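Local atomic coordinates of Lin2634 protein (Listeria innocua, PDB entry 3MZO), a protein that binds metal ions and, as an HD-domain phosphohydrolase of the YfbR-like 5'-deoxynucleotidase family, probably removes phosphate from nucleotide substrates. Residues Val160-Tyr171 / Glu200-Thr209; Pro21-His29 / Glu149-Phe159. All coordinates share one frame; numbering follows the deposited sequence. Where two conformers were deposited one is given.

Contact 1 (Val160-Tyr171 / Glu200-Thr209); sequences VEIYSEALATIY and ELPQLTTEIT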
loop_
_atom_site.group_PDB
_atom_site.type_symbol
_atom_site.label_atom_id
_atom_site.label_comp_id
_atom_site.label_asym_id
_atom_site.label_seq_id
_atom_site.Cartn_x
_atom_site.Cartn_y
_atom_site.Cartn_z
ATOM N N VAL B 160 -21.037 6.277 -12.820
ATOM C CA VAL B 160 -22.219 7.016 -13.273
ATOM C C VAL B 160 -23.478 6.216 -12.986
ATOM O O VAL B 160 -24.521 6.774 -12.584
ATOM C CB VAL B 160 -22.144 7.310 -14.789
ATOM C CG1 VAL B 160 -23.553 7.623 -15.361
ATOM C CG2 VAL B 160 -21.160 8.455 -15.041
ATOM N N GLU B 161 -23.386 4.903 -13.165
ATOM C CA GLU B 161 -24.516 4.019 -12.901
ATOM C C GLU B 161 -24.867 3.962 -11.422
ATOM O O GLU B 161 -26.051 3.947 -11.061
ATOM C CB GLU B 161 -24.238 2.601 -13.423
ATOM C CG GLU B 161 -24.158 2.501 -14.952
ATOM C CD GLU B 161 -23.439 1.217 -15.429
ATOM O OE1 GLU B 161 -23.353 0.227 -14.652
ATOM O OE2 GLU B 161 -22.944 1.209 -16.585
ATOM N N ILE B 162 -23.857 3.925 -10.567
ATOM C CA ILE B 162 -24.068 3.932 -9.112
ATOM C C ILE B 162 -24.736 5.261 -8.666
ATOM O O ILE B 162 -25.667 5.270 -7.881
ATOM C CB ILE B 162 -22.712 3.733 -8.358
ATOM C CG1 ILE B 162 -22.161 2.309 -8.602
ATOM C CG2 ILE B 162 -22.867 3.990 -6.845
ATOM C CD1 ILE B 162 -20.659 2.125 -8.329
ATOM N N TYR B 163 -24.211 6.371 -9.165
ATOM C CA TYR B 163 -24.716 7.683 -8.850
ATOM C C TYR B 163 -26.203 7.779 -9.248
ATOM O O TYR B 163 -27.061 8.234 -8.465
ATOM C CB TYR B 163 -23.873 8.736 -9.592
ATOM C CG TYR B 163 -24.355 10.155 -9.434
ATOM C CD1 TYR B 163 -25.295 10.694 -10.319
ATOM C CD2 TYR B 163 -23.889 10.956 -8.397
ATOM C CE1 TYR B 163 -25.739 12.007 -10.187
ATOM C CE2 TYR B 163 -24.325 12.271 -8.256
ATOM C CZ TYR B 163 -25.257 12.787 -9.146
ATOM O OH TYR B 163 -25.691 14.084 -9.003
ATOM N N SER B 164 -26.502 7.303 -10.454
ATOM C CA SER B 164 -27.858 7.349 -10.981
ATOM C C SER B 164 -28.827 6.551 -10.107
ATOM O O SER B 164 -29.918 7.033 -9.767
ATOM C CB SER B 164 -27.856 6.850 -12.419
ATOM O OG SER B 164 -27.031 7.690 -13.202
ATOM N N GLU B 165 -28.408 5.351 -9.721
ATOM C CA GLU B 165 -29.220 4.482 -8.887
ATOM C C GLU B 165 -29.433 5.093 -7.526
ATOM O O GLU B 165 -30.551 5.053 -7.008
ATOM C CB GLU B 165 -28.575 3.104 -8.736
ATOM C CG GLU B 165 -29.396 2.064 -7.910
ATOM C CD GLU B 165 -29.324 2.236 -6.353
ATOM O OE1 GLU B 165 -28.279 2.677 -5.791
ATOM O OE2 GLU B 165 -30.334 1.905 -5.687
ATOM N N ALA B 166 -28.362 5.639 -6.950
ATOM C CA ALA B 166 -28.418 6.231 -5.628
ATOM C C ALA B 166 -29.362 7.439 -5.635
ATOM O O ALA B 166 -30.285 7.495 -4.822
ATOM C CB ALA B 166 -26.988 6.593 -5.125
ATOM N N LEU B 167 -29.195 8.366 -6.573
ATOM C CA LEU B 167 -30.102 9.505 -6.645
ATOM C C LEU B 167 -31.569 9.091 -6.910
ATOM O O LEU B 167 -32.487 9.552 -6.224
ATOM C CB LEU B 167 -29.616 10.524 -7.681
ATOM C CG LEU B 167 -30.291 11.910 -7.644
ATOM C CD1 LEU B 167 -30.233 12.629 -6.231
ATOM C CD2 LEU B 167 -29.660 12.765 -8.725
ATOM N N ALA B 168 -31.779 8.192 -7.863
ATOM C CA ALA B 168 -33.111 7.645 -8.125
ATOM C C ALA B 168 -33.758 7.167 -6.830
ATOM O O ALA B 168 -34.882 7.537 -6.520
ATOM C CB ALA B 168 -33.027 6.495 -9.131
ATOM N N THR B 169 -33.039 6.360 -6.064
ATOM C CA THR B 169 -33.554 5.858 -4.793
ATOM C C THR B 169 -33.839 6.978 -3.777
ATOM O O THR B 169 -34.916 7.013 -3.192
ATOM C CB THR B 169 -32.593 4.828 -4.206
ATOM O OG1 THR B 169 -32.378 3.827 -5.195
ATOM C CG2 THR B 169 -33.148 4.163 -2.961
ATOM N N ILE B 170 -32.905 7.911 -3.588
ATOM C CA ILE B 170 -33.155 9.060 -2.714
ATOM C C ILE B 170 -34.488 9.766 -3.089
ATOM O O ILE B 170 -35.266 10.172 -2.206
ATOM C CB ILE B 170 -31.946 10.057 -2.742
ATOM C CG1 ILE B 170 -30.734 9.426 -2.062
ATOM C CG2 ILE B 170 -32.284 11.364 -2.043
ATOM C CD1 ILE B 170 -29.430 10.154 -2.295
ATOM N N TYR B 171 -34.766 9.897 -4.386
ATOM C CA TYR B 171 -36.017 10.535 -4.840
ATOM C C TYR B 171 -37.267 9.824 -4.419
ATOM O O TYR B 171 -38.298 10.466 -4.300
ATOM C CB TYR B 171 -36.084 10.662 -6.352
ATOM C CG TYR B 171 -35.662 11.998 -6.811
ATOM C CD1 TYR B 171 -36.504 13.105 -6.661
ATOM C CD2 TYR B 171 -34.407 12.180 -7.379
ATOM C CE1 TYR B 171 -36.109 14.363 -7.075
ATOM C CE2 TYR B 171 -33.993 13.426 -7.801
ATOM C CZ TYR B 171 -34.843 14.519 -7.646
ATOM O OH TYR B 171 -34.409 15.748 -8.086
ATOM N N GLU B 200 -20.864 14.701 -17.053
ATOM C CA GLU B 200 -22.256 14.617 -17.497
ATOM C C GLU B 200 -23.246 14.701 -16.325
ATOM O O GLU B 200 -24.460 14.553 -16.529
ATOM C CB GLU B 200 -22.477 13.337 -18.309
ATOM C CG GLU B 200 -22.382 12.044 -17.509
ATOM C CD GLU B 200 -21.899 10.865 -18.353
ATOM O OE1 GLU B 200 -22.436 10.661 -19.461
ATOM O OE2 GLU B 200 -20.977 10.149 -17.908
ATOM N N LEU B 201 -22.740 14.980 -15.116
ATOM C CA LEU B 201 -23.585 14.982 -13.916
ATOM C C LEU B 201 -24.738 15.975 -13.985
ATOM O O LEU B 201 -25.875 15.605 -13.650
ATOM C CB LEU B 201 -22.758 15.191 -12.626
ATOM C CG LEU B 201 -21.781 14.046 -12.251
ATOM C CD1 LEU B 201 -20.874 14.413 -11.102
ATOM C CD2 LEU B 201 -22.531 12.756 -11.936
ATOM N N PRO B 202 -24.475 17.219 -14.448
ATOM C CA PRO B 202 -25.582 18.173 -14.593
ATOM C C PRO B 202 -26.772 17.613 -15.377
ATOM O O PRO B 202 -27.904 17.599 -14.881
ATOM C CB PRO B 202 -24.934 19.356 -15.329
ATOM C CG PRO B 202 -23.469 19.293 -14.919
ATOM C CD PRO B 202 -23.171 17.824 -14.813
ATOM N N GLN B 203 -26.504 17.129 -16.585
ATOM C CA GLN B 203 -27.560 16.613 -17.449
ATOM C C GLN B 203 -28.225 15.396 -16.816
ATOM O O GLN B 203 -29.454 15.324 -16.712
ATOM C CB GLN B 203 -26.996 16.237 -18.826
ATOM C CG GLN B 203 -28.016 15.526 -19.716
ATOM C CD GLN B 203 -27.552 15.389 -21.143
ATOM O OE1 GLN B 203 -26.830 16.243 -21.652
ATOM N NE2 GLN B 203 -27.974 14.321 -21.805
ATOM N N LEU B 204 -27.392 14.449 -16.404
ATOM C CA LEU B 204 -27.850 13.194 -15.788
ATOM C C LEU B 204 -28.747 13.436 -14.566
ATOM O O LEU B 204 -29.764 12.741 -14.375
ATOM C CB LEU B 204 -26.630 12.368 -15.398
ATOM C CG LEU B 204 -26.850 10.998 -14.764
ATOM C CD1 LEU B 204 -27.625 10.041 -15.696
ATOM C CD2 LEU B 204 -25.478 10.438 -14.361
ATOM N N THR B 205 -28.369 14.431 -13.757
ATOM C CA THR B 205 -29.132 14.791 -12.558
ATOM C C THR B 205 -30.498 15.389 -12.937
ATOM O O THR B 205 -31.520 15.054 -12.316
ATOM C CB THR B 205 -28.326 15.765 -11.613
ATOM O OG1 THR B 205 -27.013 15.240 -11.355
ATOM C CG2 THR B 205 -29.053 15.975 -10.285
ATOM N N THR B 206 -30.523 16.258 -13.957
ATOM C CA THR B 206 -31.786 16.743 -14.510
ATOM C C THR B 206 -32.657 15.560 -14.956
ATOM O O THR B 206 -33.829 15.470 -14.588
ATOM C CB THR B 206 -31.549 17.707 -15.713
ATOM O OG1 THR B 206 -31.047 18.956 -15.222
ATOM C CG2 THR B 206 -32.836 17.946 -16.526
ATOM N N GLU B 207 -32.066 14.657 -15.735
ATOM C CA GLU B 207 -32.769 13.459 -16.222
ATOM C C GLU B 207 -33.380 12.616 -15.121
ATOM O O GLU B 207 -34.558 12.244 -15.202
ATOM C CB GLU B 207 -31.826 12.583 -17.041
ATOM C CG GLU B 207 -31.645 13.093 -18.468
ATOM C CD GLU B 207 -30.515 12.391 -19.217
ATOM O OE1 GLU B 207 -29.900 11.445 -18.667
ATOM O OE2 GLU B 207 -30.247 12.794 -20.368
ATOM N N ILE B 208 -32.576 12.330 -14.092
ATOM C CA ILE B 208 -33.040 11.560 -12.945
ATOM C C ILE B 208 -34.200 12.279 -12.240
ATOM O O ILE B 208 -35.179 11.631 -11.849
ATOM C CB ILE B 208 -31.864 11.252 -11.960
ATOM C CG1 ILE B 208 -30.843 10.329 -12.631
ATOM C CG2 ILE B 208 -32.372 10.609 -10.661
ATOM C CD1 ILE B 208 -29.454 10.474 -12.092
ATOM N N THR B 209 -34.102 13.606 -12.096
ATOM C CA THR B 209 -35.182 14.418 -11.476
ATOM C C THR B 209 -36.466 14.473 -12.327
ATOM O O THR B 209 -37.576 14.479 -11.772
ATOM C CB THR B 209 -34.740 15.883 -11.230
ATOM O OG1 THR B 209 -33.528 15.904 -10.469
ATOM C CG2 THR B 209 -35.844 16.683 -10.514
#
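Ile208 reaches from helix 201-211 into a hollow of helix 158-172 formed by Ser164, Leu167, Ala168 and Tyr171. From its CB, 4.2 Å from Leu167 CD2, the side chain forks. The CG2 branch, anti to the backbone N, comes within 3.7 Å of Ala168 N and also meets Leu167 CG. The other branch runs through CG1 to CD1, which ends 3.7 Å from Ser164 CA. One turn earlier, the methyls of Leu204 rest on Ser164 OG, which in the conformer given is turned back to Val160 O in its own helix, and Leu204 CD2 also touches Val160 CG1. The Tyr163 ring is held in two ways: Leu201 CD2 lies over the centre of one face, 3.7 Å from the centroid, while OH at the rim donates to Thr205 OG1 at 2.9 Å. The Thr205 hydroxyl in turn donates to the backbone Leu201 O, so it links the phenol to its own helix backbone. The two helix segments run in roughly the same direction, crossing at -35°, with Ile208 as the knob of a knobs-into-holes packing that seats the C-terminal helix on this all-helical HD-domain fold.

Contact 2 (Pro21-His29 / Glu149-Phe159); sequences PGKFKYQEH and EIQKGNPENIF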
loop_
_atom_site.group_PDB
_atom_site.type_symbol
_atom_site.label_atom_id
_atom_site.label_comp_id
_atom_site.label_asym_id
_atom_site.label_seq_id
_atom_site.Cartn_x
_atom_site.Cartn_y
_atom_site.Cartn_z
ATOM N N PRO B 21 -14.604 -3.707 -4.079
ATOM C CA PRO B 21 -13.270 -3.927 -4.615
ATOM C C PRO B 21 -13.344 -4.482 -6.059
ATOM O O PRO B 21 -14.328 -5.088 -6.426
ATOM C CB PRO B 21 -12.679 -4.947 -3.646
ATOM C CG PRO B 21 -13.869 -5.696 -3.101
ATOM C CD PRO B 21 -14.999 -4.698 -3.061
ATOM N N GLY B 22 -12.301 -4.248 -6.847
ATOM C CA GLY B 22 -12.225 -4.715 -8.253
ATOM C C GLY B 22 -11.868 -3.518 -9.111
ATOM O O GLY B 22 -10.678 -3.218 -9.373
ATOM N N LYS B 23 -12.893 -2.768 -9.479
ATOM C CA LYS B 23 -12.708 -1.587 -10.340
ATOM C C LYS B 23 -11.789 -0.552 -9.695
ATOM O O LYS B 23 -11.889 -0.293 -8.507
ATOM C CB LYS B 23 -14.076 -0.925 -10.640
ATOM C CG LYS B 23 -15.066 -1.818 -11.418
ATOM C CD LYS B 23 -14.563 -2.129 -12.807
ATOM C CE LYS B 23 -15.491 -3.081 -13.538
ATOM N NZ LYS B 23 -16.818 -2.459 -13.744
ATOM N N PHE B 24 -10.890 0.014 -10.485
ATOM C CA PHE B 24 -10.009 1.083 -10.017
ATOM C C PHE B 24 -10.812 2.230 -9.428
ATOM O O PHE B 24 -11.787 2.673 -10.043
ATOM C CB PHE B 24 -9.144 1.650 -11.157
ATOM C CG PHE B 24 -8.357 2.832 -10.733
ATOM C CD1 PHE B 24 -7.184 2.664 -10.031
ATOM C CD2 PHE B 24 -8.834 4.137 -10.965
ATOM C CE1 PHE B 24 -6.483 3.756 -9.563
ATOM C CE2 PHE B 24 -8.115 5.239 -10.516
ATOM C CZ PHE B 24 -6.943 5.050 -9.809
ATOM N N LYS B 25 -10.426 2.672 -8.236
ATOM C CA LYS B 25 -10.970 3.872 -7.625
ATOM C C LYS B 25 -9.808 4.763 -7.244
ATOM O O LYS B 25 -8.793 4.267 -6.742
ATOM C CB LYS B 25 -11.766 3.563 -6.345
ATOM C CG LYS B 25 -12.933 2.619 -6.532
ATOM C CD LYS B 25 -13.522 2.265 -5.184
ATOM C CE LYS B 25 -14.053 0.852 -5.129
ATOM N NZ LYS B 25 -15.568 0.769 -5.202
ATOM N N TYR B 26 -9.956 6.075 -7.434
ATOM C CA TYR B 26 -8.876 6.986 -6.997
ATOM C C TYR B 26 -8.763 6.968 -5.478
ATOM O O TYR B 26 -7.678 7.065 -4.956
ATOM C CB TYR B 26 -9.073 8.410 -7.530
ATOM C CG TYR B 26 -8.929 8.570 -9.047
ATOM C CD1 TYR B 26 -7.679 8.703 -9.644
ATOM C CD2 TYR B 26 -10.057 8.656 -9.869
ATOM C CE1 TYR B 26 -7.559 8.866 -10.999
ATOM C CE2 TYR B 26 -9.940 8.829 -11.224
ATOM C CZ TYR B 26 -8.699 8.951 -11.781
ATOM O OH TYR B 26 -8.609 9.111 -13.143
ATOM N N GLN B 27 -9.891 6.847 -4.772
ATOM C CA GLN B 27 -9.917 6.754 -3.310
ATOM C C GLN B 27 -10.726 5.545 -2.849
ATOM O O GLN B 27 -11.886 5.396 -3.247
ATOM C CB GLN B 27 -10.601 7.970 -2.733
ATOM C CG GLN B 27 -9.940 9.267 -3.047
ATOM C CD GLN B 27 -10.533 10.386 -2.246
ATOM O OE1 GLN B 27 -10.908 11.412 -2.799
ATOM N NE2 GLN B 27 -10.661 10.176 -0.934
ATOM N N GLU B 28 -10.129 4.709 -2.016
ATOM C CA GLU B 28 -10.785 3.552 -1.403
ATOM C C GLU B 28 -11.344 3.999 -0.047
ATOM O O GLU B 28 -10.852 4.949 0.543
ATOM C CB GLU B 28 -9.795 2.416 -1.172
ATOM C CG GLU B 28 -9.312 1.735 -2.474
ATOM C CD GLU B 28 -10.134 0.509 -2.888
ATOM O OE1 GLU B 28 -9.912 -0.573 -2.280
ATOM O OE2 GLU B 28 -10.961 0.611 -3.836
ATOM N N HIS B 29 -12.364 3.302 0.417
ATOM C CA HIS B 29 -13.029 3.613 1.701
ATOM C C HIS B 29 -13.276 2.302 2.390
ATOM O O HIS B 29 -13.814 1.395 1.768
ATOM C CB HIS B 29 -14.370 4.315 1.446
ATOM C CG HIS B 29 -14.254 5.534 0.581
ATOM N ND1 HIS B 29 -13.758 6.732 1.048
ATOM C CD2 HIS B 29 -14.522 5.720 -0.735
ATOM C CE1 HIS B 29 -13.758 7.617 0.059
ATOM N NE2 HIS B 29 -14.211 7.025 -1.035
ATOM N N GLU B 149 -15.542 9.961 -7.632
ATOM C CA GLU B 149 -14.886 9.289 -8.749
ATOM C C GLU B 149 -15.190 9.944 -10.103
ATOM O O GLU B 149 -14.294 10.125 -10.942
ATOM C CB GLU B 149 -15.224 7.791 -8.733
ATOM C CG GLU B 149 -14.681 7.064 -7.457
ATOM C CD GLU B 149 -13.154 7.149 -7.305
ATOM O OE1 GLU B 149 -12.448 6.947 -8.310
ATOM O OE2 GLU B 149 -12.653 7.368 -6.176
ATOM N N ILE B 150 -16.445 10.327 -10.305
ATOM C CA ILE B 150 -16.864 10.935 -11.550
ATOM C C ILE B 150 -16.213 12.291 -11.745
ATOM O O ILE B 150 -15.783 12.636 -12.849
ATOM C CB ILE B 150 -18.396 11.088 -11.597
ATOM C CG1 ILE B 150 -19.052 9.710 -11.654
ATOM C CG2 ILE B 150 -18.822 11.931 -12.802
ATOM C CD1 ILE B 150 -20.503 9.721 -11.193
ATOM N N GLN B 151 -16.145 13.044 -10.666
ATOM C CA GLN B 151 -15.450 14.337 -10.617
ATOM C C GLN B 151 -14.010 14.197 -11.070
ATOM O O GLN B 151 -13.501 15.053 -11.791
ATOM C CB GLN B 151 -15.424 14.869 -9.190
ATOM C CG GLN B 151 -15.931 16.254 -9.047
ATOM C CD GLN B 151 -15.937 16.714 -7.601
ATOM O OE1 GLN B 151 -16.101 15.909 -6.664
ATOM N NE2 GLN B 151 -15.740 18.015 -7.407
ATOM N N LYS B 152 -13.365 13.113 -10.641
ATOM C CA LYS B 152 -11.949 12.859 -10.976
ATOM C C LYS B 152 -11.764 12.236 -12.346
ATOM O O LYS B 152 -10.642 11.967 -12.773
ATOM C CB LYS B 152 -11.299 12.005 -9.887
ATOM C CG LYS B 152 -11.242 12.650 -8.527
ATOM C CD LYS B 152 -10.588 11.671 -7.521
ATOM C CE LYS B 152 -10.397 12.215 -6.145
ATOM N NZ LYS B 152 -11.704 12.364 -5.419
ATOM N N GLY B 153 -12.868 12.038 -13.058
ATOM C CA GLY B 153 -12.839 11.502 -14.412
ATOM C C GLY B 153 -12.502 10.010 -14.448
ATOM O O GLY B 153 -11.903 9.543 -15.391
ATOM N N ASN B 154 -12.872 9.270 -13.411
ATOM C CA ASN B 154 -12.662 7.854 -13.408
ATOM C C ASN B 154 -13.233 7.261 -14.702
ATOM O O ASN B 154 -14.388 7.481 -15.031
ATOM C CB ASN B 154 -13.331 7.222 -12.188
ATOM C CG ASN B 154 -12.964 5.761 -12.016
ATOM O OD1 ASN B 154 -13.032 5.000 -12.977
ATOM N ND2 ASN B 154 -12.589 5.362 -10.788
ATOM N N PRO B 155 -12.424 6.502 -15.435
ATOM C CA PRO B 155 -12.937 6.086 -16.715
ATOM C C PRO B 155 -14.070 5.055 -16.674
ATOM O O PRO B 155 -14.710 4.871 -17.689
ATOM C CB PRO B 155 -11.703 5.521 -17.437
ATOM C CG PRO B 155 -10.669 5.298 -16.368
ATOM C CD PRO B 155 -10.977 6.264 -15.283
ATOM N N GLU B 156 -14.325 4.407 -15.543
ATOM C CA GLU B 156 -15.325 3.346 -15.491
ATOM C C GLU B 156 -16.756 3.858 -15.428
ATOM O O GLU B 156 -17.120 4.575 -14.496
ATOM C CB GLU B 156 -15.079 2.438 -14.273
ATOM C CG GLU B 156 -13.835 1.546 -14.380
ATOM C CD GLU B 156 -13.930 0.487 -15.483
ATOM O OE1 GLU B 156 -15.017 0.281 -16.067
ATOM O OE2 GLU B 156 -12.903 -0.154 -15.774
ATOM N N ASN B 157 -17.594 3.435 -16.377
ATOM C CA ASN B 157 -19.001 3.871 -16.373
ATOM C C ASN B 157 -19.779 3.417 -15.132
ATOM O O ASN B 157 -20.820 4.002 -14.814
ATOM C CB ASN B 157 -19.756 3.431 -17.648
ATOM C CG ASN B 157 -21.049 4.259 -17.876
ATOM O OD1 ASN B 157 -21.004 5.495 -17.983
ATOM N ND2 ASN B 157 -22.205 3.572 -17.938
ATOM N N ILE B 158 -19.292 2.389 -14.436
ATOM C CA ILE B 158 -19.977 1.887 -13.261
ATOM C C ILE B 158 -20.311 3.035 -12.284
ATOM O O ILE B 158 -21.375 3.054 -11.699
ATOM C CB ILE B 158 -19.170 0.761 -12.538
ATOM C CG1 ILE B 158 -20.073 -0.038 -11.606
ATOM C CG2 ILE B 158 -18.017 1.304 -11.702
ATOM C CD1 ILE B 158 -21.155 -0.803 -12.331
ATOM N N PHE B 159 -19.428 4.017 -12.147
ATOM C CA PHE B 159 -19.657 5.096 -11.173
ATOM C C PHE B 159 -20.852 5.993 -11.530
ATOM O O PHE B 159 -21.632 6.362 -10.640
ATOM C CB PHE B 159 -18.369 5.863 -10.946
ATOM C CG PHE B 159 -17.305 5.001 -10.348
ATOM C CD1 PHE B 159 -17.417 4.553 -9.034
ATOM C CD2 PHE B 159 -16.250 4.558 -11.104
ATOM C CE1 PHE B 159 -16.458 3.716 -8.482
ATOM C CE2 PHE B 159 -15.289 3.708 -10.555
ATOM C CZ PHE B 159 -15.404 3.299 -9.239
HETATM O O HOH W 1 -17.788 0.187 -15.476
HETATM O O HOH W 2 -10.975 -0.588 -13.391
#
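The Schellman and Asx turns that end helix 129-151 set Glu149 and Asn154 against Phe24, Tyr26 and Gln27 in the loop before helix 31-51; a bound calcium ion lies about 8 Å from the Gln27 side chain. Glu149, its chain folded at chi2 (-60°), offers both oxygens to successive backbone N-H groups. OE1 takes Tyr26 N on its syn side at 2.8 Å, somewhat out of the carboxylate plane, and OE2 takes Gln27 N with its syn lone pair at 3.1 Å. The anti side of OE1 receives Asn154 ND2, so three donors hold the carboxylate. The other N-H of Asn154 ND2 points almost straight at Phe24 O (2.9 Å, 171°), and both partners lie in the amide plane. Gly153, with positive phi, ends the helix in the Schellman motif, and Asn154 OD1 then accepts Glu156 N in the Asx turn, which fixes the rotation of the amide. Tyr26 packs over this turn: Lys152 CB and CD run along its side chain in the opposite direction, Lys152 CB 3.6 Å from Tyr26 CD2, and Asn154 CA meets the ring edge near CE2. The Tyr26 hydroxyl bonds to Lys152 O of the second subunit. In the conformer given for Gln27, Lys152 NZ reaches on to a lone pair of Gln27 OE1 at 2.9 Å, in the carbonyl plane. Lys25 CG rests 3.7 Å from Phe159 CZ. Farther along, the Lys23 and Glu156 side chains cross at about a right angle, Lys23 CD 3.8 Å from Glu156 CD. Their charges stay beyond salt-bridge distance; one water takes a weak bond from Lys23 NZ, accepts from Ile158 N and donates to Glu156 OE1, while another links Phe24 N to Glu156 OE2.

From the N terminus the chain runs through helix 4-13 into the loop that carries residues 21-29, then through four helices and most of a fifth, 129-151, before contact 2 closes at residues 149-159. The loop thus closed spans about 120 residues, 81 of them helical. Contact 1 opens at once, on helix 158-172, and closes 29 residues later, after helix 177-191, on helix 201-211. The two lie in series, neither nested nor crossed, with centres about 16 Å apart. Helix 158-172 serves both: its first residues, Ile158 and Phe159, meet the loop, and from Val160 on it meets helix 201-211. Ile150, on the 149-159 side of contact 2, packs on Leu201, Val160 and Tyr163 of contact 1.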